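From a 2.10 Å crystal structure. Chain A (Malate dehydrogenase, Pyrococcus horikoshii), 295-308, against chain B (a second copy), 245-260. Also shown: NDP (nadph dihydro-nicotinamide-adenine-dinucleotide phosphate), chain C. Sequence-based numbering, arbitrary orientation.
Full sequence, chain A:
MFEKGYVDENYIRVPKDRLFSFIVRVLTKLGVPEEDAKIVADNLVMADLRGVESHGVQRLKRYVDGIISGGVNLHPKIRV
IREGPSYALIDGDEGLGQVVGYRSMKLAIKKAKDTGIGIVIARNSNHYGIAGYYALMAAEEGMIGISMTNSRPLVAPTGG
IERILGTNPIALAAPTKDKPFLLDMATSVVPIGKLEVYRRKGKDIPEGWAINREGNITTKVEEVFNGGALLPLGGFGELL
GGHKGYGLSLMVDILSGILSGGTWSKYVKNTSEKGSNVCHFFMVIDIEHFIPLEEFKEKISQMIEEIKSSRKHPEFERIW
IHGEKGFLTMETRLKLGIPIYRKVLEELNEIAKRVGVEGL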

# COMPACT_ATOMS: atom_id res chain seq x y z
N GLU A 295 0.25 -21.05 13.88
CA GLU A 295 -0.20 -21.48 12.55
C GLU A 295 0.18 -20.39 11.55
O GLU A 295 0.65 -20.67 10.45
CB GLU A 295 -1.71 -21.69 12.52
CG GLU A 295 -2.18 -23.03 13.04
CD GLU A 295 -3.69 -23.18 12.97
OE1 GLU A 295 -4.26 -22.92 11.89
OE2 GLU A 295 -4.29 -23.56 14.00
N PHE A 296 -0.06 -19.15 11.94
CA PHE A 296 0.28 -18.01 11.10
C PHE A 296 1.77 -18.07 10.75
O PHE A 296 2.15 -17.98 9.59
CB PHE A 296 -0.00 -16.70 11.85
CG PHE A 296 0.32 -15.46 11.05
CD1 PHE A 296 -0.65 -14.85 10.27
CD2 PHE A 296 1.61 -14.93 11.05
CE1 PHE A 296 -0.36 -13.72 9.50
CE2 PHE A 296 1.92 -13.81 10.29
CZ PHE A 296 0.93 -13.20 9.51
N LYS A 297 2.62 -18.22 11.77
CA LYS A 297 4.06 -18.27 11.56
C LYS A 297 4.47 -19.41 10.65
O LYS A 297 5.32 -19.23 9.77
CB LYS A 297 4.80 -18.39 12.89
CG LYS A 297 4.67 -17.19 13.81
CD LYS A 297 5.49 -17.41 15.07
CE LYS A 297 5.39 -16.24 16.02
NZ LYS A 297 6.16 -16.50 17.28
N GLU A 298 3.88 -20.57 10.85
CA GLU A 298 4.20 -21.72 10.02
C GLU A 298 3.86 -21.40 8.56
O GLU A 298 4.69 -21.54 7.68
CB GLU A 298 3.41 -22.95 10.47
CG GLU A 298 3.86 -24.24 9.82
CD GLU A 298 5.30 -24.58 10.14
OE1 GLU A 298 5.65 -24.68 11.34
OE2 GLU A 298 6.10 -24.74 9.19
N LYS A 299 2.63 -20.96 8.32
CA LYS A 299 2.20 -20.66 6.96
C LYS A 299 2.99 -19.56 6.25
O LYS A 299 3.34 -19.71 5.08
CB LYS A 299 0.71 -20.32 6.95
CG LYS A 299 -0.18 -21.51 7.30
CD LYS A 299 0.09 -22.68 6.36
CE LYS A 299 -0.82 -23.85 6.67
NZ LYS A 299 -0.57 -24.98 5.73
N ILE A 300 3.27 -18.46 6.94
CA ILE A 300 4.01 -17.38 6.29
C ILE A 300 5.45 -17.78 5.98
O ILE A 300 5.99 -17.42 4.94
CB ILE A 300 4.00 -16.07 7.12
CG1 ILE A 300 4.43 -14.90 6.24
CG2 ILE A 300 4.92 -16.20 8.34
CD1 ILE A 300 4.31 -13.53 6.90
N SER A 301 6.07 -18.53 6.89
CA SER A 301 7.44 -18.99 6.68
C SER A 301 7.50 -19.97 5.53
O SER A 301 8.49 -20.02 4.80
CB SER A 301 7.99 -19.65 7.95
OG SER A 301 8.32 -18.68 8.93
N GLN A 302 6.44 -20.77 5.36
CA GLN A 302 6.39 -21.72 4.26
C GLN A 302 6.27 -20.96 2.94
O GLN A 302 6.84 -21.36 1.92
CB GLN A 302 5.21 -22.68 4.43
CG GLN A 302 5.26 -23.48 5.74
CD GLN A 302 4.37 -24.71 5.72
OE1 GLN A 302 3.23 -24.68 5.26
NE2 GLN A 302 4.90 -25.82 6.24
N MSE A 303 5.51 -19.86 2.97
CA MSE A 303 5.35 -19.04 1.78
C MSE A 303 6.69 -18.41 1.42
O MSE A 303 7.10 -18.41 0.26
CB MSE A 303 4.32 -17.93 2.02
CG MSE A 303 4.24 -16.90 0.90
SE MSE A 303 2.99 -15.44 1.26
CE MSE A 303 4.16 -14.28 2.30
N ILE A 304 7.37 -17.87 2.42
CA ILE A 304 8.67 -17.23 2.22
C ILE A 304 9.68 -18.23 1.65
O ILE A 304 10.40 -17.93 0.70
CB ILE A 304 9.22 -16.65 3.54
CG1 ILE A 304 8.30 -15.52 4.03
CG2 ILE A 304 10.64 -16.14 3.34
CD1 ILE A 304 8.61 -15.04 5.43
N GLU A 305 9.72 -19.43 2.23
CA GLU A 305 10.65 -20.45 1.76
C GLU A 305 10.37 -20.84 0.31
O GLU A 305 11.30 -20.99 -0.49
CB GLU A 305 10.58 -21.69 2.66
CG GLU A 305 11.59 -22.76 2.28
CD GLU A 305 13.01 -22.21 2.20
OE1 GLU A 305 13.54 -21.78 3.25
OE2 GLU A 305 13.58 -22.19 1.09
N GLU A 306 9.10 -20.98 -0.03
CA GLU A 306 8.73 -21.35 -1.39
C GLU A 306 9.02 -20.23 -2.39
O GLU A 306 9.34 -20.50 -3.55
CB GLU A 306 7.26 -21.74 -1.45
CG GLU A 306 7.00 -23.08 -0.78
CD GLU A 306 5.54 -23.49 -0.84
OE1 GLU A 306 4.96 -23.41 -1.94
OE2 GLU A 306 5.00 -23.90 0.21
N ILE A 307 8.92 -18.98 -1.95
CA ILE A 307 9.21 -17.86 -2.84
C ILE A 307 10.71 -17.81 -3.10
O ILE A 307 11.16 -17.67 -4.24
CB ILE A 307 8.77 -16.51 -2.23
CG1 ILE A 307 7.24 -16.45 -2.12
CG2 ILE A 307 9.28 -15.36 -3.09
CD1 ILE A 307 6.73 -15.14 -1.53
N LYS A 308 11.50 -17.91 -2.03
CA LYS A 308 12.95 -17.86 -2.15
C LYS A 308 13.47 -19.02 -3.00
O LYS A 308 14.36 -18.84 -3.82
CB LYS A 308 13.60 -17.90 -0.76
CG LYS A 308 13.29 -16.68 0.09
CD LYS A 308 13.84 -16.80 1.50
CE LYS A 308 15.36 -16.83 1.52
NZ LYS A 308 15.97 -15.60 0.95
PA NDP C . 14.60 0.13 -0.25
O1A NDP C . 15.90 0.13 0.37
O2A NDP C . 14.39 0.17 -1.74
O5B NDP C . 13.79 -1.16 0.36
C5B NDP C . 12.43 -1.44 -0.02
C4B NDP C . 12.02 -2.69 0.79
O4B NDP C . 12.29 -3.79 -0.09
C3B NDP C . 12.75 -2.99 2.07
O3B NDP C . 11.79 -3.53 3.02
C2B NDP C . 13.80 -4.00 1.74
O2B NDP C . 14.26 -4.84 2.81
C1B NDP C . 13.15 -4.70 0.59
N9A NDP C . 14.09 -5.20 -0.45
C8A NDP C . 15.28 -4.60 -0.96
N7A NDP C . 15.82 -5.34 -1.90
C5A NDP C . 15.02 -6.44 -2.04
C6A NDP C . 15.04 -7.60 -2.87
N6A NDP C . 16.02 -7.77 -3.77
N1A NDP C . 14.04 -8.55 -2.75
C2A NDP C . 13.03 -8.38 -1.83
N3A NDP C . 12.93 -7.32 -1.01
C4A NDP C . 13.96 -6.37 -1.16
O3 NDP C . 13.64 1.24 0.33
PN NDP C . 13.55 2.82 0.38
O1N NDP C . 12.29 3.15 -0.30
O2N NDP C . 14.83 3.25 -0.27
O5D NDP C . 13.52 3.07 1.95
C5D NDP C . 14.31 4.11 2.59
C4D NDP C . 14.06 4.11 4.15
O4D NDP C . 13.75 5.45 4.50
C3D NDP C . 12.88 3.26 4.67
O3D NDP C . 13.31 2.60 5.87
C2D NDP C . 11.74 4.24 4.88
O2D NDP C . 10.86 3.79 5.89
C1D NDP C . 12.51 5.54 5.22
N1N NDP C . 11.81 6.78 4.81
C2N NDP C . 11.40 7.65 5.86
C3N NDP C . 10.72 8.88 5.47
C7N NDP C . 10.28 9.82 6.50
O7N NDP C . 9.71 10.88 6.25
N7N NDP C . 10.49 9.54 7.82
C4N NDP C . 10.53 9.13 4.08
C5N NDP C . 10.93 8.27 3.07
C6N NDP C . 11.58 7.09 3.43
P2B NDP C . 15.58 -4.66 3.61
O1X NDP C . 16.07 -6.04 3.72
O2X NDP C . 15.29 -4.07 4.95
O3X NDP C . 16.54 -3.77 2.82
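Chain B (245-260) GYGLSLMVDILSGILS

Chain A 295-308 is helical throughout and continues a helix that begins earlier in the chain. Its backbone hydrogen bonds follow the regular i to i-4 pattern. Chain B 245-258 is also helical and also begins earlier in its chain. Near its C-terminal part it widens into a pi-type turn at 254-258. There I258(B) N bonds to D253(B) O at 2.9 Å and L259(B) N to I254(B) O at 3.0 Å, each reaching back five residues.

The two helices run in roughly opposite directions. Their N-to-C directions make an angle of 140°, and the signed crossing angle is also 140°. The axes come within 11.2 Å of each other. Such a separation leaves room for large side chains between the backbones. The closest CA atoms are I300(A) CA and I258(B) CA, 6.4 Å apart. Because of the opposed directions, the start of the chain A stretch meets the C-terminal part of the chain B stretch, and later residues of chain A meet earlier ones of chain B. The contact buries 501 Å², both sides summed. No hydrogen bond crosses it, and packing is mainly apolar.

E295(A) makes no contact. F296(A) leaves its helix sideways, but its ring reaches chain B. I258(B) CG2 lies over one ring face, 3.5 Å from F296(A) CE1. This is a CH-pi contact, with I258(B) CG2 3.9 Å from the F296(A) ring centroid. I254(B) CG2 lies at the ring edge, 4.1 Å from F296(A) CZ. L259(B) CB is 4.2 Å from F296(A) CE1.

K297(A) points away, and E298(A) is out of reach. K299(A) starts toward chain B, but its end leads away. Its aliphatic base still touches the partner, with K299(A) CB 4.4 Å from I258(B) CG2.

I300(A) packs against two isoleucines. I300(A) CB is 4.0 Å from I258(B) CG2, and I300(A) CD1 is 3.9 Å from I254(B) CD1. S301(A) and Q302(A) do not take part.

M303(A) is a selenomethionine pointing toward chain B. M303(A) SE is 4.2 Å from I258(B) CD1 and 4.4 Å from D253(B) CB. M303(A) CE is 4.0 Å from I254(B) CG1 and 4.4 Å from L250(B) CD2. With M303(A), the hole for I258(B) is complete: this side chain sits as a knob among F296(A), K299(A), I300(A) and M303(A). It has the largest covered area of any residue in the contact.

I304(A), E305(A) and E306(A) make no contact. I307(A) points toward chain B and closes the contact. I307(A) CD1 is 3.7 Å from L250(B) CD2. I307(A) CG2 is 3.4 Å from Y246(B) OH and 4.2 Å from Y246(B) CZ. The Y246(B) hydroxyl is hydrogen-bonded elsewhere in the structure. The same tyrosine also meets the bound NADPH, with Y246(B) CE2 3.4 Å from NDP C2A. K308(A) makes no close contact.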

# COMPACT_ATOMS: atom_id res chain seq x y z
N GLY B 245 7.10 -3.22 -5.64
CA GLY B 245 5.85 -3.74 -6.15
C GLY B 245 5.69 -5.17 -5.68
O GLY B 245 4.58 -5.66 -5.46
N TYR B 246 6.83 -5.85 -5.54
CA TYR B 246 6.88 -7.23 -5.08
C TYR B 246 6.48 -7.30 -3.60
O TYR B 246 5.76 -8.21 -3.18
CB TYR B 246 8.30 -7.77 -5.35
CG TYR B 246 8.82 -8.96 -4.55
CD1 TYR B 246 7.99 -10.01 -4.15
CD2 TYR B 246 10.17 -9.05 -4.25
CE1 TYR B 246 8.51 -11.12 -3.47
CE2 TYR B 246 10.70 -10.14 -3.58
CZ TYR B 246 9.88 -11.17 -3.20
OH TYR B 246 10.44 -12.25 -2.53
N GLY B 247 6.92 -6.32 -2.82
CA GLY B 247 6.57 -6.29 -1.42
C GLY B 247 5.09 -6.00 -1.21
O GLY B 247 4.45 -6.61 -0.36
N LEU B 248 4.57 -5.07 -1.99
CA LEU B 248 3.16 -4.69 -1.91
C LEU B 248 2.28 -5.91 -2.20
O LEU B 248 1.22 -6.09 -1.60
CB LEU B 248 2.85 -3.57 -2.91
CG LEU B 248 3.48 -2.21 -2.60
CD1 LEU B 248 3.36 -1.30 -3.82
CD2 LEU B 248 2.78 -1.58 -1.40
N SER B 249 2.73 -6.74 -3.14
CA SER B 249 1.98 -7.94 -3.49
C SER B 249 1.92 -8.89 -2.29
O SER B 249 0.90 -9.53 -2.05
CB SER B 249 2.62 -8.66 -4.68
OG SER B 249 1.92 -9.84 -4.98
N LEU B 250 3.02 -8.97 -1.55
CA LEU B 250 3.09 -9.83 -0.38
C LEU B 250 2.24 -9.29 0.77
O LEU B 250 1.62 -10.04 1.51
CB LEU B 250 4.54 -9.98 0.09
CG LEU B 250 5.51 -10.69 -0.87
CD1 LEU B 250 6.81 -10.98 -0.13
CD2 LEU B 250 4.89 -11.99 -1.38
N MSE B 251 2.23 -7.97 0.91
CA MSE B 251 1.43 -7.33 1.95
C MSE B 251 -0.01 -7.80 1.76
O MSE B 251 -0.67 -8.20 2.71
CB MSE B 251 1.51 -5.81 1.81
CG MSE B 251 0.58 -5.05 2.75
SE MSE B 251 0.78 -3.12 2.57
CE MSE B 251 -0.44 -2.85 1.12
N VAL B 252 -0.49 -7.75 0.52
CA VAL B 252 -1.85 -8.17 0.22
C VAL B 252 -2.11 -9.63 0.62
O VAL B 252 -3.12 -9.93 1.24
CB VAL B 252 -2.16 -8.01 -1.29
CG1 VAL B 252 -3.51 -8.65 -1.62
CG2 VAL B 252 -2.16 -6.55 -1.67
N ASP B 253 -1.19 -10.52 0.25
CA ASP B 253 -1.34 -11.94 0.58
C ASP B 253 -1.25 -12.21 2.08
O ASP B 253 -1.90 -13.11 2.61
CB ASP B 253 -0.27 -12.78 -0.14
CG ASP B 253 -0.84 -13.56 -1.32
OD1 ASP B 253 -1.91 -14.18 -1.18
OD2 ASP B 253 -0.20 -13.56 -2.39
N ILE B 254 -0.43 -11.43 2.77
CA ILE B 254 -0.27 -11.60 4.21
C ILE B 254 -1.56 -11.16 4.92
O ILE B 254 -2.05 -11.85 5.81
CB ILE B 254 0.93 -10.78 4.73
CG1 ILE B 254 2.23 -11.39 4.20
CG2 ILE B 254 0.94 -10.75 6.26
CD1 ILE B 254 3.48 -10.56 4.50
N LEU B 255 -2.12 -10.03 4.49
CA LEU B 255 -3.34 -9.52 5.10
C LEU B 255 -4.59 -10.29 4.68
O LEU B 255 -5.55 -10.40 5.45
CB LEU B 255 -3.52 -8.03 4.75
CG LEU B 255 -2.44 -7.10 5.33
CD1 LEU B 255 -2.64 -5.68 4.81
CD2 LEU B 255 -2.51 -7.12 6.85
N SER B 256 -4.56 -10.85 3.48
CA SER B 256 -5.69 -11.61 2.95
C SER B 256 -5.58 -13.12 3.18
O SER B 256 -6.32 -13.69 3.96
CB SER B 256 -5.84 -11.36 1.45
OG SER B 256 -6.06 -9.98 1.18
N GLY B 257 -4.64 -13.75 2.48
CA GLY B 257 -4.48 -15.19 2.56
C GLY B 257 -3.89 -15.80 3.82
O GLY B 257 -4.44 -16.79 4.32
N ILE B 258 -2.79 -15.25 4.32
CA ILE B 258 -2.15 -15.79 5.51
C ILE B 258 -2.94 -15.53 6.80
O ILE B 258 -3.22 -16.45 7.57
CB ILE B 258 -0.72 -15.24 5.69
CG1 ILE B 258 0.10 -15.45 4.41
CG2 ILE B 258 -0.03 -15.95 6.85
CD1 ILE B 258 0.24 -16.92 4.00
N LEU B 259 -3.30 -14.27 7.02
CA LEU B 259 -4.03 -13.89 8.23
C LEU B 259 -5.40 -14.55 8.38
O LEU B 259 -5.86 -14.80 9.50
CB LEU B 259 -4.20 -12.37 8.28
CG LEU B 259 -4.91 -11.77 9.49
CD1 LEU B 259 -4.17 -12.13 10.79
CD2 LEU B 259 -4.99 -10.26 9.31
N SER B 260 -6.06 -14.84 7.26
CA SER B 260 -7.38 -15.45 7.30
C SER B 260 -7.36 -16.96 7.47
O SER B 260 -8.40 -17.58 7.69
CB SER B 260 -8.13 -15.13 6.01
OG SER B 260 -7.54 -15.83 4.92